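Local coordinates for protein PspGI restriction endonuclease (Pyrococcus sp. GI-H, PDB 3BM3) that probably acts as a type II restriction endonuclease that cuts DNA at a specific sequence, and is held here in complex with its substrate DNA, at residues 18-23 with 97-102; 73-78 with 87-92. The protein carries 2 engineered substitutions. All blocks are in the same frame, centred on the assembly; numbering follows the deposited sequence.

Both contacts use helix 85-115, with centres about 16 Å apart and nearest atoms about 5 Å apart, so they do not touch. In sequence order the pieces run 18-23, 73-78, 87-92, 97-102: the outer two meet in contact 1 and the inner two in contact 2. Contact 2 packs the two arms of a helical hairpin, helices 52-80 and 85-115, about 26 Å from the chain's centre. Contact 1, about 12 Å from that centre, lays the start of helix 20-31 against the same long helix. Helix 85-115 also reaches the DNA at both places, Ser-91 and Arg-99 binding the phosphates of DA10 and DT11, consecutive nucleotides of chain B, so protein packing and DNA backbone binding share one helix.

Contact 1 (18-23 with 97-102); sequences PPTNEI and FSRGGK. With nucleotides of chain A; nucleotides of chain B.
Arg-99 reaches from helix 85-115, with CG to NE extended, and its guanidinium ends between a DNA phosphate and the turn before helix 20-31. Arg-99 NH1 gives a nearly straight bond (172°) of 2.7 Å to Pro-18 O, arriving in the carbonyl plane; NH2 adds a weak one to the same oxygen and a further bond to Ile-17 O. Along its other edge, NE and NH2 both bind OP1 of DT11 of chain B, Arg-99 NE at 2.6 Å. Water 1 accepts from Arg-99 NH1 at 3.0 Å, pairs with Thr-20 OG1 at 2.8 Å, and takes a weak bond from N6 of DA6 of chain A. Thr-20 lies alongside the arginine stem, OG1 being 3.4 Å from Arg-99 CG. Asn-21 N is satisfied by water 2, which also accepts from Lys-102 NZ. Ser-98 OG donates to O4' of DT11 of chain B at 2.9 Å. The adenine of DA6 of chain A packs on the helix backbone, its C4 3.5 Å from Gly-100 CA, where a side chain would collide with the sugar. This is a phosphate-binding arginine on a DNA-facing helix, beside an adenine that is probably the flipped base of this complex.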
loop_
_atom_site.group_PDB
_atom_site.type_symbol
_atom_site.label_atom_id
_atom_site.label_comp_id
_atom_site.label_asym_id
_atom_site.label_seq_id
_atom_site.Cartn_x
_atom_site.Cartn_y
_atom_site.Cartn_z
ATOM N N PRO C 18 -9.581 -4.193 -23.937
ATOM C CA PRO C 18 -8.661 -3.225 -24.493
ATOM C C PRO C 18 -7.861 -2.485 -23.423
ATOM O O PRO C 18 -8.362 -2.283 -22.313
ATOM C CB PRO C 18 -9.594 -2.269 -25.222
ATOM C CG PRO C 18 -10.691 -3.156 -25.694
ATOM C CD PRO C 18 -10.916 -4.083 -24.548
ATOM N N PRO C 19 -6.610 -2.148 -23.730
ATOM C CA PRO C 19 -5.801 -1.512 -22.682
ATOM C C PRO C 19 -6.316 -0.142 -22.275
ATOM O O PRO C 19 -7.043 0.513 -23.014
ATOM C CB PRO C 19 -4.426 -1.393 -23.307
ATOM C CG PRO C 19 -4.628 -1.563 -24.756
ATOM C CD PRO C 19 -5.849 -2.359 -24.966
ATOM N N THR C 20 -5.941 0.265 -21.079
ATOM C CA THR C 20 -6.438 1.500 -20.506
ATOM C C THR C 20 -6.192 2.694 -21.432
ATOM O O THR C 20 -7.064 3.533 -21.575
ATOM C CB THR C 20 -5.802 1.762 -19.129
ATOM O OG1 THR C 20 -6.103 0.673 -18.282
ATOM C CG2 THR C 20 -6.339 3.027 -18.493
ATOM N N ASN C 21 -5.025 2.759 -22.047
ATOM C CA ASN C 21 -4.725 3.883 -22.946
ATOM C C ASN C 21 -5.782 3.985 -24.042
ATOM O O ASN C 21 -6.283 5.077 -24.345
ATOM C CB ASN C 21 -3.295 3.785 -23.502
ATOM C CG ASN C 21 -3.075 2.598 -24.443
ATOM O OD1 ASN C 21 -3.585 1.498 -24.248
ATOM N ND2 ASN C 21 -2.286 2.831 -25.473
ATOM N N GLU C 22 -6.164 2.843 -24.613
ATOM C CA GLU C 22 -7.178 2.828 -25.662
ATOM C C GLU C 22 -8.539 3.254 -25.146
ATOM O O GLU C 22 -9.258 4.010 -25.810
ATOM C CB GLU C 22 -7.241 1.446 -26.328
ATOM C CG GLU C 22 -5.938 1.120 -27.040
ATOM C CD GLU C 22 -5.903 -0.216 -27.743
ATOM O OE1 GLU C 22 -6.971 -0.863 -27.905
ATOM O OE2 GLU C 22 -4.774 -0.607 -28.146
ATOM N N ILE C 23 -8.877 2.794 -23.947
ATOM C CA ILE C 23 -10.138 3.133 -23.341
ATOM C C ILE C 23 -10.181 4.614 -23.018
ATOM O O ILE C 23 -11.197 5.255 -23.230
ATOM C CB ILE C 23 -10.397 2.285 -22.090
ATOM C CG1 ILE C 23 -10.541 0.799 -22.501
ATOM C CG2 ILE C 23 -11.620 2.773 -21.367
ATOM C CD1 ILE C 23 -10.791 -0.152 -21.337
ATOM N N PHE C 97 -8.027 -2.603 -10.101
ATOM C CA PHE C 97 -7.057 -1.902 -9.264
ATOM C C PHE C 97 -5.969 -1.332 -10.167
ATOM O O PHE C 97 -5.689 -0.143 -10.156
ATOM C CB PHE C 97 -6.454 -2.879 -8.282
ATOM C CG PHE C 97 -7.352 -3.201 -7.097
ATOM C CD1 PHE C 97 -8.018 -2.172 -6.427
ATOM C CD2 PHE C 97 -7.446 -4.478 -6.599
ATOM C CE1 PHE C 97 -8.757 -2.443 -5.291
ATOM C CE2 PHE C 97 -8.217 -4.740 -5.474
ATOM C CZ PHE C 97 -8.837 -3.721 -4.826
ATOM N N SER C 98 -5.352 -2.205 -10.950
ATOM C CA SER C 98 -4.220 -1.788 -11.782
ATOM C C SER C 98 -4.667 -0.713 -12.786
ATOM O O SER C 98 -4.054 0.364 -12.893
ATOM C CB SER C 98 -3.585 -2.989 -12.477
ATOM O OG SER C 98 -2.471 -2.559 -13.233
ATOM N N ARG C 99 -5.757 -0.987 -13.488
ATOM C CA ARG C 99 -6.283 -0.052 -14.494
ATOM C C ARG C 99 -6.788 1.262 -13.954
ATOM O O ARG C 99 -6.606 2.294 -14.572
ATOM C CB ARG C 99 -7.397 -0.709 -15.298
ATOM C CG ARG C 99 -6.909 -1.862 -16.144
ATOM C CD ARG C 99 -8.111 -2.593 -16.726
ATOM N NE ARG C 99 -7.714 -3.581 -17.714
ATOM C CZ ARG C 99 -7.802 -3.434 -19.034
ATOM N NH1 ARG C 99 -8.278 -2.325 -19.565
ATOM N NH2 ARG C 99 -7.400 -4.407 -19.843
ATOM N N GLY C 100 -7.391 1.242 -12.775
ATOM C CA GLY C 100 -7.893 2.450 -12.201
ATOM C C GLY C 100 -6.690 3.338 -11.896
ATOM O O GLY C 100 -6.754 4.549 -12.112
ATOM N N GLY C 101 -5.605 2.755 -11.399
ATOM C CA GLY C 101 -4.394 3.564 -11.160
ATOM C C GLY C 101 -3.823 4.071 -12.454
ATOM O O GLY C 101 -3.497 5.267 -12.613
ATOM N N LYS C 102 -3.707 3.186 -13.419
ATOM C CA LYS C 102 -3.121 3.582 -14.696
ATOM C C LYS C 102 -3.970 4.667 -15.347
ATOM O O LYS C 102 -3.442 5.617 -15.933
ATOM C CB LYS C 102 -2.950 2.373 -15.608
ATOM C CG LYS C 102 -2.364 2.712 -16.987
ATOM C CD LYS C 102 -0.910 3.122 -16.931
ATOM C CE LYS C 102 -0.182 2.882 -18.271
ATOM N NZ LYS C 102 -0.514 1.590 -18.914
ATOM P P DC A 5 -3.036 3.772 -7.414
ATOM O OP1 DC A 5 -3.775 4.940 -7.923
ATOM O OP2 DC A 5 -2.002 3.942 -6.359
ATOM O "O5'" DC A 5 -4.107 2.720 -6.887
ATOM C "C5'" DC A 5 -5.154 2.294 -7.743
ATOM C "C4'" DC A 5 -5.959 1.219 -7.056
ATOM O "O4'" DC A 5 -5.073 0.112 -6.809
ATOM C "C3'" DC A 5 -6.512 1.650 -5.698
ATOM O "O3'" DC A 5 -7.910 1.404 -5.650
ATOM C "C2'" DC A 5 -5.783 0.786 -4.686
ATOM C "C1'" DC A 5 -5.281 -0.386 -5.502
ATOM N N1 DC A 5 -4.003 -0.906 -5.012
ATOM C C2 DC A 5 -3.865 -2.276 -4.811
ATOM O O2 DC A 5 -4.799 -3.023 -5.141
ATOM N N3 DC A 5 -2.718 -2.754 -4.275
ATOM C C4 DC A 5 -1.724 -1.912 -3.968
ATOM N N4 DC A 5 -0.623 -2.416 -3.410
ATOM C C5 DC A 5 -1.823 -0.514 -4.215
ATOM C C6 DC A 5 -2.966 -0.057 -4.730
ATOM P P DT B 11 -5.179 -6.574 -17.214
ATOM O OP1 DT B 11 -6.396 -5.853 -17.622
ATOM O OP2 DT B 11 -4.728 -7.761 -17.979
ATOM O "O5'" DT B 11 -3.975 -5.535 -17.151
ATOM C "C5'" DT B 11 -4.141 -4.285 -16.492
ATOM C "C4'" DT B 11 -2.789 -3.669 -16.222
ATOM O "O4'" DT B 11 -2.050 -4.490 -15.305
ATOM C "C3'" DT B 11 -1.888 -3.582 -17.446
ATOM O "O3'" DT B 11 -2.208 -2.396 -18.180
ATOM C "C2'" DT B 11 -0.489 -3.587 -16.846
ATOM C "C1'" DT B 11 -0.689 -4.112 -15.420
ATOM N N1 DT B 11 0.138 -5.264 -15.032
ATOM C C2 DT B 11 1.062 -5.060 -14.038
ATOM O O2 DT B 11 1.238 -3.972 -13.513
ATOM N N3 DT B 11 1.775 -6.173 -13.680
ATOM C C4 DT B 11 1.669 -7.440 -14.214
ATOM O O4 DT B 11 2.372 -8.348 -13.777
ATOM C C5 DT B 11 0.696 -7.578 -15.278
ATOM C C7 DT B 11 0.526 -8.911 -15.934
ATOM C C6 DT B 11 -0.013 -6.498 -15.628
ATOM P P DA A 6 -8.911 2.458 -6.306
ATOM O OP1 DA A 6 -8.414 3.845 -6.079
ATOM O OP2 DA A 6 -10.276 2.091 -5.842
ATOM O "O5'" DA A 6 -8.773 2.187 -7.867
ATOM C "C5'" DA A 6 -9.392 1.053 -8.454
ATOM C "C4'" DA A 6 -10.780 1.426 -8.903
ATOM O "O4'" DA A 6 -10.734 2.274 -10.076
ATOM C "C3'" DA A 6 -11.660 0.234 -9.276
ATOM O "O3'" DA A 6 -12.893 0.368 -8.581
ATOM C "C2'" DA A 6 -11.859 0.383 -10.774
ATOM C "C1'" DA A 6 -11.789 1.883 -10.933
ATOM N N9 DA A 6 -11.489 2.368 -12.280
ATOM C C8 DA A 6 -11.529 3.676 -12.687
ATOM N N7 DA A 6 -11.236 3.846 -13.951
ATOM C C5 DA A 6 -10.979 2.564 -14.410
ATOM C C6 DA A 6 -10.619 2.073 -15.675
ATOM N N6 DA A 6 -10.445 2.853 -16.746
ATOM N N1 DA A 6 -10.445 0.741 -15.805
ATOM C C2 DA A 6 -10.625 -0.036 -14.727
ATOM N N3 DA A 6 -10.963 0.308 -13.486
ATOM C C4 DA A 6 -11.129 1.640 -13.391
HETATM O O HOH W 1 -8.840 0.299 -18.294
HETATM O O HOH W 2 -2.800 1.273 -21.179
#

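Contact 2 (73-78 with 87-92). With nucleotides of chain B.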
loop_
_atom_site.group_PDB
_atom_site.type_symbol
_atom_site.label_atom_id
_atom_site.label_comp_id
_atom_site.label_asym_id
_atom_site.label_seq_id
_atom_site.Cartn_x
_atom_site.Cartn_y
_atom_site.Cartn_z
ATOM N N GLN C 73 -18.774 -7.755 -21.412
ATOM C CA GLN C 73 -18.647 -8.615 -22.581
ATOM C C GLN C 73 -17.761 -9.816 -22.317
ATOM O O GLN C 73 -18.078 -10.951 -22.683
ATOM C CB GLN C 73 -18.064 -7.842 -23.751
ATOM C CG GLN C 73 -19.003 -6.805 -24.310
ATOM C CD GLN C 73 -18.433 -6.144 -25.518
ATOM O OE1 GLN C 73 -17.792 -6.799 -26.349
ATOM N NE2 GLN C 73 -18.618 -4.848 -25.614
ATOM N N VAL C 74 -16.623 -9.554 -21.691
ATOM C CA VAL C 74 -15.661 -10.592 -21.394
ATOM C C VAL C 74 -16.241 -11.570 -20.371
ATOM O O VAL C 74 -16.139 -12.785 -20.523
ATOM C CB VAL C 74 -14.353 -9.991 -20.900
ATOM C CG1 VAL C 74 -13.421 -11.086 -20.400
ATOM C CG2 VAL C 74 -13.692 -9.243 -22.008
ATOM N N ARG C 75 -16.912 -11.039 -19.358
ATOM C CA ARG C 75 -17.566 -11.866 -18.364
ATOM C C ARG C 75 -18.537 -12.841 -19.012
ATOM O O ARG C 75 -18.504 -14.068 -18.776
ATOM C CB ARG C 75 -18.323 -10.985 -17.370
ATOM C CG ARG C 75 -18.973 -11.820 -16.267
ATOM C CD ARG C 75 -19.732 -10.949 -15.298
ATOM N NE ARG C 75 -18.815 -10.224 -14.441
ATOM C CZ ARG C 75 -18.511 -8.934 -14.541
ATOM N NH1 ARG C 75 -19.072 -8.167 -15.467
ATOM N NH2 ARG C 75 -17.642 -8.414 -13.707
ATOM N N GLU C 76 -19.407 -12.300 -19.853
ATOM C CA GLU C 76 -20.393 -13.148 -20.507
ATOM C C GLU C 76 -19.738 -14.260 -21.323
ATOM O O GLU C 76 -20.189 -15.410 -21.305
ATOM C CB GLU C 76 -21.355 -12.292 -21.341
ATOM C CG GLU C 76 -22.210 -11.399 -20.458
ATOM C CD GLU C 76 -23.169 -10.505 -21.229
ATOM O OE1 GLU C 76 -23.129 -10.476 -22.490
ATOM O OE2 GLU C 76 -23.958 -9.803 -20.559
ATOM N N ALA C 77 -18.660 -13.943 -22.023
ATOM C CA ALA C 77 -17.980 -14.921 -22.861
ATOM C C ALA C 77 -17.381 -16.014 -22.012
ATOM O O ALA C 77 -17.509 -17.203 -22.353
ATOM C CB ALA C 77 -16.895 -14.243 -23.723
ATOM N N TYR C 78 -16.729 -15.628 -20.907
ATOM C CA TYR C 78 -16.084 -16.608 -20.026
ATOM C C TYR C 78 -17.103 -17.438 -19.257
ATOM O O TYR C 78 -16.884 -18.617 -19.036
ATOM C CB TYR C 78 -15.050 -15.968 -19.110
ATOM C CG TYR C 78 -13.768 -15.758 -19.849
ATOM C CD1 TYR C 78 -13.629 -14.702 -20.747
ATOM C CD2 TYR C 78 -12.693 -16.622 -19.691
ATOM C CE1 TYR C 78 -12.453 -14.514 -21.453
ATOM C CE2 TYR C 78 -11.491 -16.432 -20.391
ATOM C CZ TYR C 78 -11.388 -15.376 -21.277
ATOM O OH TYR C 78 -10.227 -15.171 -21.988
ATOM N N LYS C 87 -12.440 -17.026 -9.998
ATOM C CA LYS C 87 -11.177 -16.600 -10.595
ATOM C C LYS C 87 -11.388 -15.446 -11.562
ATOM O O LYS C 87 -10.622 -14.499 -11.578
ATOM C CB LYS C 87 -10.443 -17.772 -11.254
ATOM C CG LYS C 87 -9.832 -18.718 -10.200
ATOM C CD LYS C 87 -8.986 -18.029 -9.065
ATOM C CE LYS C 87 -7.513 -17.733 -9.452
ATOM N NZ LYS C 87 -6.660 -17.302 -8.290
ATOM N N LEU C 88 -12.474 -15.506 -12.306
ATOM C CA LEU C 88 -12.817 -14.457 -13.244
ATOM C C LEU C 88 -12.991 -13.119 -12.520
ATOM O O LEU C 88 -12.423 -12.079 -12.898
ATOM C CB LEU C 88 -14.124 -14.852 -13.935
ATOM C CG LEU C 88 -14.585 -13.890 -15.017
ATOM C CD1 LEU C 88 -13.567 -13.763 -16.168
ATOM C CD2 LEU C 88 -15.912 -14.411 -15.566
ATOM N N GLU C 89 -13.797 -13.149 -11.482
ATOM C CA GLU C 89 -14.086 -11.927 -10.740
ATOM C C GLU C 89 -12.860 -11.427 -9.997
ATOM O O GLU C 89 -12.666 -10.212 -9.868
ATOM C CB GLU C 89 -15.271 -12.119 -9.812
ATOM C CG GLU C 89 -16.569 -12.429 -10.562
ATOM C CD GLU C 89 -17.042 -11.368 -11.521
ATOM O OE1 GLU C 89 -16.560 -10.217 -11.533
ATOM O OE2 GLU C 89 -17.979 -11.690 -12.268
ATOM N N GLN C 90 -11.994 -12.345 -9.571
ATOM C CA GLN C 90 -10.782 -11.898 -8.891
ATOM C C GLN C 90 -9.927 -11.184 -9.925
ATOM O O GLN C 90 -9.373 -10.114 -9.671
ATOM C CB GLN C 90 -10.012 -13.085 -8.322
ATOM C CG GLN C 90 -8.726 -12.645 -7.699
ATOM C CD GLN C 90 -7.856 -13.786 -7.327
ATOM O OE1 GLN C 90 -7.617 -14.656 -8.157
ATOM N NE2 GLN C 90 -7.409 -13.814 -6.084
ATOM N N SER C 91 -9.803 -11.808 -11.091
ATOM C CA SER C 91 -9.017 -11.234 -12.189
ATOM C C SER C 91 -9.518 -9.861 -12.584
ATOM O O SER C 91 -8.730 -8.933 -12.764
ATOM C CB SER C 91 -8.952 -12.167 -13.397
ATOM O OG SER C 91 -8.165 -13.327 -13.125
ATOM N N PHE C 92 -10.834 -9.697 -12.650
ATOM C CA PHE C 92 -11.384 -8.416 -12.966
ATOM C C PHE C 92 -11.093 -7.391 -11.869
ATOM O O PHE C 92 -10.756 -6.277 -12.194
ATOM C CB PHE C 92 -12.870 -8.500 -13.154
ATOM C CG PHE C 92 -13.315 -9.189 -14.413
ATOM C CD1 PHE C 92 -12.579 -9.172 -15.598
ATOM C CD2 PHE C 92 -14.533 -9.833 -14.416
ATOM C CE1 PHE C 92 -13.065 -9.755 -16.769
ATOM C CE2 PHE C 92 -14.986 -10.434 -15.562
ATOM C CZ PHE C 92 -14.277 -10.387 -16.732
ATOM P P DA B 10 -4.613 -12.239 -13.466
ATOM O OP1 DA B 10 -5.817 -12.798 -14.146
ATOM O OP2 DA B 10 -3.291 -12.843 -13.706
ATOM O "O5'" DA B 10 -4.579 -10.699 -13.842
ATOM C "C5'" DA B 10 -5.694 -9.884 -13.526
ATOM C "C4'" DA B 10 -5.387 -8.435 -13.806
ATOM O "O4'" DA B 10 -4.402 -7.950 -12.869
ATOM C "C3'" DA B 10 -4.818 -8.171 -15.193
ATOM O "O3'" DA B 10 -5.380 -6.969 -15.684
ATOM C "C2'" DA B 10 -3.323 -8.035 -14.950
ATOM C "C1'" DA B 10 -3.268 -7.431 -13.556
ATOM N N9 DA B 10 -2.098 -7.830 -12.786
ATOM C C8 DA B 10 -1.569 -9.092 -12.676
ATOM N N7 DA B 10 -0.535 -9.165 -11.879
ATOM C C5 DA B 10 -0.365 -7.859 -11.439
ATOM C C6 DA B 10 0.555 -7.282 -10.565
ATOM N N6 DA B 10 1.502 -7.982 -9.939
ATOM N N1 DA B 10 0.465 -5.952 -10.345
ATOM C C2 DA B 10 -0.507 -5.264 -10.963
ATOM N N3 DA B 10 -1.448 -5.703 -11.803
ATOM C C4 DA B 10 -1.314 -7.025 -12.000
ATOM P P DG B 9 -2.333 -14.044 -7.045
ATOM O OP1 DG B 9 -2.974 -15.224 -6.401
ATOM O OP2 DG B 9 -0.859 -14.002 -7.190
ATOM O "O5'" DG B 9 -2.972 -13.865 -8.488
ATOM C "C5'" DG B 9 -4.381 -13.763 -8.625
ATOM C "C4'" DG B 9 -4.738 -12.654 -9.585
ATOM O "O4'" DG B 9 -4.341 -11.370 -9.033
ATOM C "C3'" DG B 9 -4.065 -12.739 -10.950
ATOM O "O3'" DG B 9 -4.960 -12.183 -11.903
ATOM C "C2'" DG B 9 -2.845 -11.850 -10.770
ATOM C "C1'" DG B 9 -3.405 -10.737 -9.900
ATOM N N9 DG B 9 -2.419 -10.063 -9.059
ATOM C C8 DG B 9 -1.404 -10.649 -8.346
ATOM N N7 DG B 9 -0.709 -9.792 -7.645
ATOM C C5 DG B 9 -1.296 -8.566 -7.921
ATOM C C6 DG B 9 -0.975 -7.267 -7.448
ATOM O O6 DG B 9 -0.086 -6.936 -6.653
ATOM N N1 DG B 9 -1.819 -6.304 -7.989
ATOM C C2 DG B 9 -2.844 -6.554 -8.870
ATOM N N2 DG B 9 -3.551 -5.494 -9.270
ATOM N N3 DG B 9 -3.152 -7.762 -9.319
ATOM C C4 DG B 9 -2.344 -8.713 -8.805
ATOM P P DG B 8 -6.240 -14.481 -2.363
ATOM O OP1 DG B 8 -7.390 -13.650 -1.961
ATOM O OP2 DG B 8 -6.459 -15.871 -2.854
ATOM O "O5'" DG B 8 -5.451 -13.723 -3.512
ATOM C "C5'" DG B 8 -4.995 -12.396 -3.318
ATOM C "C4'" DG B 8 -4.285 -11.939 -4.565
ATOM O "O4'" DG B 8 -3.829 -10.573 -4.399
ATOM C "C3'" DG B 8 -3.031 -12.751 -4.882
ATOM O "O3'" DG B 8 -2.837 -12.731 -6.291
ATOM C "C2'" DG B 8 -1.943 -11.912 -4.237
ATOM C "C1'" DG B 8 -2.438 -10.548 -4.661
ATOM N N9 DG B 8 -1.868 -9.411 -3.950
ATOM C C8 DG B 8 -0.870 -9.426 -3.006
ATOM N N7 DG B 8 -0.546 -8.233 -2.590
ATOM C C5 DG B 8 -1.382 -7.384 -3.300
ATOM C C6 DG B 8 -1.478 -5.976 -3.292
ATOM O O6 DG B 8 -0.797 -5.162 -2.653
ATOM N N1 DG B 8 -2.479 -5.525 -4.148
ATOM C C2 DG B 8 -3.275 -6.333 -4.927
ATOM N N2 DG B 8 -4.188 -5.717 -5.679
ATOM N N3 DG B 8 -3.178 -7.648 -4.958
ATOM C C4 DG B 8 -2.219 -8.104 -4.126
#
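A helical hairpin brings these segments together: helices 52-80 and 85-115 run antiparallel here, at 160° with axes 11.1 Å apart. The Arg-75 chain, extended as far as CD, turns there (chi3 -74°) so that NE and NH2 face the carboxylate of Glu-89 side-on. Arg-75 NE binds Glu-89 OE2 at 2.8 Å. Arg-75 NH2 binds Glu-89 OE1 at 3.0 Å, completing a nearly coplanar (7°) salt bridge on syn lone pairs. Glu-89 OE2 has its strongest polar partner in Arg-85, and Arg-75 NH2 also pairs with Glu-71, a network that probably helps hold the bridge. Phe-92 CE2 lies over one face of the Arg-75 guanidinium, 3.6 Å above its plane and toward its rim, the two planes steeply inclined. An alanine at Arg-75 removes both bonds to Glu-89 and would probably leave the carboxylate more dependent on Arg-85 and the Phe-92 ring more loosely packed. Val-74 CG1 sits at the edge of the Phe-92 ring, 3.8 Å from CZ. Leu-88 CD1 and CD2 approach Tyr-78 CB from the same side, each at 4.0 Å. The N-terminal segment lies along the hairpin arms, Pro-13 on Leu-88 and Lys-11 O bonded to Tyr-78 OH, and no strand takes part.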